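Local coordinates for protein arginase (Trypanosoma brucei brucei, PDB 4RHJ) that is of unknown function, an arginase-like protein of the arginase-deacetylase fold that evolved without the binuclear manganese cluster of true arginases, at residues V166-R171 with I241-S246; A170-S175 with V196-V201. All blocks are in the same frame, centred on the assembly; numbering follows the deposited sequence.

Interaction 1. Residues V166-R171 with I241-S246; sequences VHFSAR and ISIDAS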
loop_
_atom_site.group_PDB
_atom_site.type_symbol
_atom_site.label_atom_id
_atom_site.label_comp_id
_atom_site.label_asym_id
_atom_site.label_seq_id
_atom_site.Cartn_x
_atom_site.Cartn_y
_atom_site.Cartn_z
ATOM N N VAL A 166 -4.362 12.635 -21.501
ATOM C CA VAL A 166 -4.653 12.429 -20.083
ATOM C C VAL A 166 -3.365 11.966 -19.382
ATOM O O VAL A 166 -2.957 10.819 -19.542
ATOM C CB VAL A 166 -5.791 11.416 -19.869
ATOM C CG1 VAL A 166 -5.992 11.144 -18.391
ATOM C CG2 VAL A 166 -7.077 11.942 -20.453
ATOM N N HIS A 167 -2.717 12.866 -18.633
ATOM C CA HIS A 167 -1.375 12.591 -18.082
ATOM C C HIS A 167 -1.389 12.288 -16.583
ATOM O O HIS A 167 -1.763 13.120 -15.760
ATOM C CB HIS A 167 -0.402 13.762 -18.366
ATOM C CG HIS A 167 0.994 13.537 -17.851
ATOM N ND1 HIS A 167 1.630 14.426 -17.013
ATOM C CD2 HIS A 167 1.862 12.509 -18.032
ATOM C CE1 HIS A 167 2.835 13.966 -16.713
ATOM N NE2 HIS A 167 2.998 12.808 -17.322
ATOM N N PHE A 168 -0.948 11.082 -16.253
ATOM C CA PHE A 168 -0.845 10.594 -14.881
ATOM C C PHE A 168 0.584 10.572 -14.351
ATOM O O PHE A 168 1.360 9.695 -14.690
ATOM C CB PHE A 168 -1.395 9.165 -14.772
ATOM C CG PHE A 168 -2.848 9.024 -15.139
ATOM C CD1 PHE A 168 -3.834 9.248 -14.204
ATOM C CD2 PHE A 168 -3.214 8.604 -16.419
ATOM C CE1 PHE A 168 -5.161 9.107 -14.551
ATOM C CE2 PHE A 168 -4.522 8.449 -16.769
ATOM C CZ PHE A 168 -5.503 8.692 -15.836
ATOM N N SER A 169 0.914 11.492 -13.467
ATOM C CA SER A 169 2.246 11.512 -12.904
ATOM C C SER A 169 2.244 12.184 -11.556
ATOM O O SER A 169 1.275 12.856 -11.211
ATOM C CB SER A 169 3.197 12.232 -13.843
ATOM O OG SER A 169 4.517 12.076 -13.402
ATOM N N ALA A 170 3.330 12.022 -10.808
ATOM C CA ALA A 170 3.526 12.747 -9.555
ATOM C C ALA A 170 3.908 14.201 -9.795
ATOM O O ALA A 170 3.717 15.059 -8.925
ATOM C CB ALA A 170 4.572 12.077 -8.732
ATOM N N ARG A 171 4.457 14.466 -10.978
ATOM C CA ARG A 171 4.839 15.819 -11.403
ATOM C C ARG A 171 4.191 16.172 -12.731
ATOM O O ARG A 171 3.969 15.300 -13.554
ATOM C CB ARG A 171 6.356 15.944 -11.542
ATOM C CG ARG A 171 6.919 15.119 -12.669
ATOM C CD ARG A 171 8.324 14.577 -12.371
ATOM N NE ARG A 171 8.347 13.462 -11.418
ATOM C CZ ARG A 171 8.588 13.583 -10.112
ATOM N NH1 ARG A 171 8.812 14.778 -9.591
ATOM N NH2 ARG A 171 8.600 12.516 -9.323
ATOM N N ILE A 241 -3.118 8.367 -24.007
ATOM C CA ILE A 241 -3.040 8.102 -22.588
ATOM C C ILE A 241 -1.583 7.938 -22.211
ATOM O O ILE A 241 -0.888 7.102 -22.779
ATOM C CB ILE A 241 -3.887 6.876 -22.199
ATOM C CG1 ILE A 241 -5.372 7.244 -22.323
ATOM C CG2 ILE A 241 -3.569 6.438 -20.785
ATOM C CD1 ILE A 241 -6.350 6.168 -21.908
ATOM N N SER A 242 -1.123 8.787 -21.287
ATOM C CA SER A 242 0.269 8.784 -20.833
ATOM C C SER A 242 0.294 8.543 -19.334
ATOM O O SER A 242 -0.329 9.283 -18.561
ATOM C CB SER A 242 0.981 10.094 -21.167
ATOM O OG SER A 242 2.388 9.972 -20.982
ATOM N N ILE A 243 1.025 7.498 -18.951
ATOM C CA ILE A 243 0.990 6.937 -17.610
ATOM C C ILE A 243 2.394 6.797 -17.038
ATOM O O ILE A 243 3.166 5.941 -17.441
ATOM C CB ILE A 243 0.283 5.560 -17.604
ATOM C CG1 ILE A 243 -1.231 5.738 -17.780
ATOM C CG2 ILE A 243 0.608 4.776 -16.330
ATOM C CD1 ILE A 243 -1.966 4.451 -18.054
ATOM N N ASP A 244 2.735 7.697 -16.140
ATOM C CA ASP A 244 3.964 7.595 -15.391
ATOM C C ASP A 244 3.671 6.802 -14.137
ATOM O O ASP A 244 2.756 7.130 -13.378
ATOM C CB ASP A 244 4.502 8.969 -15.038
ATOM C CG ASP A 244 5.940 8.932 -14.543
ATOM O OD1 ASP A 244 6.393 7.889 -14.044
ATOM O OD2 ASP A 244 6.618 9.970 -14.655
ATOM N N ALA A 245 4.448 5.748 -13.952
ATOM C CA ALA A 245 4.373 4.899 -12.782
ATOM C C ALA A 245 4.575 5.712 -11.502
ATOM O O ALA A 245 4.157 5.303 -10.408
ATOM C CB ALA A 245 5.402 3.788 -12.893
ATOM N N SER A 246 5.195 6.878 -11.645
ATOM C CA SER A 246 5.394 7.761 -10.503
ATOM C C SER A 246 4.037 8.224 -9.914
ATOM O O SER A 246 3.961 8.633 -8.748
ATOM C CB SER A 246 6.237 8.965 -10.903
ATOM O OG SER A 246 5.459 9.885 -11.636
#

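Interaction 2. Residues A170-S175 with V196-V201; sequences ARPSVS and VGNRQV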
loop_
_atom_site.group_PDB
_atom_site.type_symbol
_atom_site.label_atom_id
_atom_site.label_comp_id
_atom_site.label_asym_id
_atom_site.label_seq_id
_atom_site.Cartn_x
_atom_site.Cartn_y
_atom_site.Cartn_z
ATOM N N ALA A 170 3.330 12.022 -10.808
ATOM C CA ALA A 170 3.526 12.747 -9.555
ATOM C C ALA A 170 3.908 14.201 -9.795
ATOM O O ALA A 170 3.717 15.059 -8.925
ATOM C CB ALA A 170 4.572 12.077 -8.732
ATOM N N ARG A 171 4.457 14.466 -10.978
ATOM C CA ARG A 171 4.839 15.819 -11.403
ATOM C C ARG A 171 4.191 16.172 -12.731
ATOM O O ARG A 171 3.969 15.300 -13.554
ATOM C CB ARG A 171 6.356 15.944 -11.542
ATOM C CG ARG A 171 6.919 15.119 -12.669
ATOM C CD ARG A 171 8.324 14.577 -12.371
ATOM N NE ARG A 171 8.347 13.462 -11.418
ATOM C CZ ARG A 171 8.588 13.583 -10.112
ATOM N NH1 ARG A 171 8.812 14.778 -9.591
ATOM N NH2 ARG A 171 8.600 12.516 -9.323
ATOM N N PRO A 172 3.905 17.463 -12.952
ATOM C CA PRO A 172 3.309 17.908 -14.217
ATOM C C PRO A 172 4.206 17.617 -15.403
ATOM O O PRO A 172 3.694 17.451 -16.499
ATOM C CB PRO A 172 3.136 19.416 -14.018
ATOM C CG PRO A 172 3.089 19.613 -12.567
ATOM C CD PRO A 172 3.986 18.559 -11.971
ATOM N N SER A 173 5.517 17.562 -15.175
ATOM C CA SER A 173 6.489 17.251 -16.219
ATOM C C SER A 173 6.357 18.226 -17.399
ATOM O O SER A 173 6.181 17.822 -18.542
ATOM C CB SER A 173 6.321 15.803 -16.686
ATOM O OG SER A 173 7.476 15.319 -17.351
ATOM N N VAL A 174 6.449 19.517 -17.096
ATOM C CA VAL A 174 6.226 20.572 -18.082
ATOM C C VAL A 174 7.117 21.803 -17.893
ATOM O O VAL A 174 7.220 22.645 -18.789
ATOM C CB VAL A 174 4.759 21.049 -18.062
ATOM C CG1 VAL A 174 3.829 19.990 -18.659
ATOM C CG2 VAL A 174 4.350 21.405 -16.647
ATOM N N SER A 175 7.748 21.912 -16.727
ATOM C CA SER A 175 8.646 23.027 -16.433
ATOM C C SER A 175 9.838 23.005 -17.368
ATOM O O SER A 175 10.341 24.050 -17.754
ATOM C CB SER A 175 9.126 22.975 -14.985
ATOM O OG SER A 175 10.504 22.664 -14.914
ATOM N N VAL A 196 -3.472 14.309 -14.061
ATOM C CA VAL A 196 -4.094 13.680 -12.901
ATOM C C VAL A 196 -3.041 13.118 -11.932
ATOM O O VAL A 196 -2.047 12.543 -12.355
ATOM C CB VAL A 196 -5.074 12.549 -13.348
ATOM C CG1 VAL A 196 -5.813 11.949 -12.157
ATOM C CG2 VAL A 196 -6.077 13.070 -14.382
ATOM N N GLY A 197 -3.252 13.300 -10.633
ATOM C CA GLY A 197 -2.366 12.717 -9.645
ATOM C C GLY A 197 -1.160 13.534 -9.217
ATOM O O GLY A 197 -0.443 13.104 -8.327
ATOM N N ASN A 198 -0.945 14.703 -9.817
ATOM C CA ASN A 198 0.200 15.559 -9.485
ATOM C C ASN A 198 0.335 15.825 -7.980
ATOM O O ASN A 198 -0.651 16.136 -7.319
ATOM C CB ASN A 198 0.101 16.900 -10.226
ATOM C CG ASN A 198 0.504 16.813 -11.682
ATOM O OD1 ASN A 198 0.755 17.832 -12.311
ATOM N ND2 ASN A 198 0.561 15.604 -12.227
ATOM N N ARG A 199 1.544 15.697 -7.433
ATOM C CA ARG A 199 1.770 16.085 -6.034
ATOM C C ARG A 199 3.133 16.731 -5.781
ATOM O O ARG A 199 3.464 17.055 -4.651
ATOM C CB ARG A 199 1.576 14.883 -5.093
ATOM C CG ARG A 199 2.364 13.629 -5.436
ATOM C CD ARG A 199 1.827 12.399 -4.682
ATOM N NE ARG A 199 2.627 11.212 -4.964
ATOM C CZ ARG A 199 2.449 10.410 -6.007
ATOM N NH1 ARG A 199 1.465 10.630 -6.860
ATOM N NH2 ARG A 199 3.256 9.368 -6.168
ATOM N N GLN A 200 3.892 16.943 -6.849
ATOM C CA GLN A 200 5.131 17.705 -6.779
ATOM C C GLN A 200 5.043 18.852 -7.776
ATOM O O GLN A 200 5.481 18.727 -8.916
ATOM C CB GLN A 200 6.336 16.820 -7.094
ATOM C CG GLN A 200 7.675 17.493 -6.847
ATOM C CD GLN A 200 8.835 16.709 -7.426
ATOM O OE1 GLN A 200 8.838 15.480 -7.406
ATOM N NE2 GLN A 200 9.825 17.419 -7.949
ATOM N N VAL A 201 4.460 19.965 -7.342
ATOM C CA VAL A 201 4.190 21.071 -8.228
ATOM C C VAL A 201 5.021 22.281 -7.815
ATOM O O VAL A 201 4.953 22.747 -6.683
ATOM C CB VAL A 201 2.684 21.433 -8.228
ATOM C CG1 VAL A 201 2.359 22.355 -9.376
ATOM C CG2 VAL A 201 1.836 20.203 -8.320
#

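Interaction 1. Residues V166-R171 with I241-S246
Ser169 and Asp244 meet side chain to side chain because both send their first branch anti to the backbone N, OG with chi1 -171° and CG with chi1 -167°, which leaves Ser169 OG 3.2 Å from Asp244 OD2. Ser169 OG also lies 3.0 Å from Ser246 OG, so the hydroxyl sits between the carboxylate and the second serine. Ser246 OG takes a nearly straight bond from Ala170 N (3.1 Å, 175° at the hydrogen). Asp244 OD1, in turn, accepts from Ser246 N at 2.9 Å, approached from above the carboxylate plane: an Asx turn that ties the carboxylate to the backbone of the 3-10 segment after the strand. Upstream, strands 163-168 and 239-244 are parallel neighbours in the central sheet of the arginase-deacetylase fold. Phe168 N bonds to Ser242 O at 3.0 Å, and Asp244 N to Phe168 O at 2.8 Å. Phe168 and Ile243 point the same way, CD2 to CG1 3.7 Å, on the face packed by Leu269, Ile272 and Met273 of helix 266-274. On the other face Ser242 OG sits at the edge of the His167 ring, though it bonds to Thr147 and His167 NE2 to Tyr287. Asp244 binds manganese in another crystal structure of this protein; none is bound to this chain here.

Interaction 2. Residues A170-S175 with V196-V201
The carbonyl oxygen of Ala170 is gripped by two successive backbone amides: Arg199 N at 2.7 Å and Gln200 N at 2.8 Å. They arrive from different directions, the Gln200 amide nearly in line with the carbonyl (167° at the oxygen), the Arg199 amide tilted 34° from its plane. With two N-H groups converging on one oxygen, the 170-171 peptide is fixed against the turn at 198-200. The methyl group of Ala170 then lies over the centre of the Arg199 guanidinium, CB 3.8 Å from CZ. Arg199 CG sits between the backbone N and the carbonyl carbon, and the extended chain from there carries the guanidinium to the methyl; it is held from beyond the two segments by the carbonyl oxygens of Val260, Ser246 and Val247. Pro172 CG lies 2.9 Å from Asn198 OD1; the proline nitrogen has no hydrogen to offer, and OD1 instead accepts from Arg209, while ND2 bonds back to Ser169 O. CD of the same proline ring is 3.4 Å from Gln200 O. The side chains of Arg171 and Gln200 run side by side with their guanidinium and amide planes 73° apart, but the modelled approach of their ends is too close to be trusted. Gln200 NE2 bonds to Asp71 of the second subunit, which also packs against Arg199 and Val201, so the turn reaches a subunit interface. Both loops follow adjacent strands, 163-168 and 190-196, at the C-terminal edge of the parallel sheet, where arginase-fold proteins build their active-site loops.

In the fold
Interaction 1 and interaction 2 share Ala170 and Arg171, their centres lying about 8 Å apart. Interaction 1 belongs to the sheet interior, about 9 Å from the centre of the chain; interaction 2, though still largely buried, is about 17 Å out and reaches the second subunit. The first is regular strand pairing that ends in a cluster of hydroxyls and a carboxylate, whereas the second joins two loops without regular structure, through two backbone amides on one carbonyl, with a guanidinium laid against a methyl. They are tied directly: His167 O probably bonds to Val196 N, and Ser246 O to Arg199 NH2, which joins 196-201 to strand 163-168 and to the turn that follows strand 239-244.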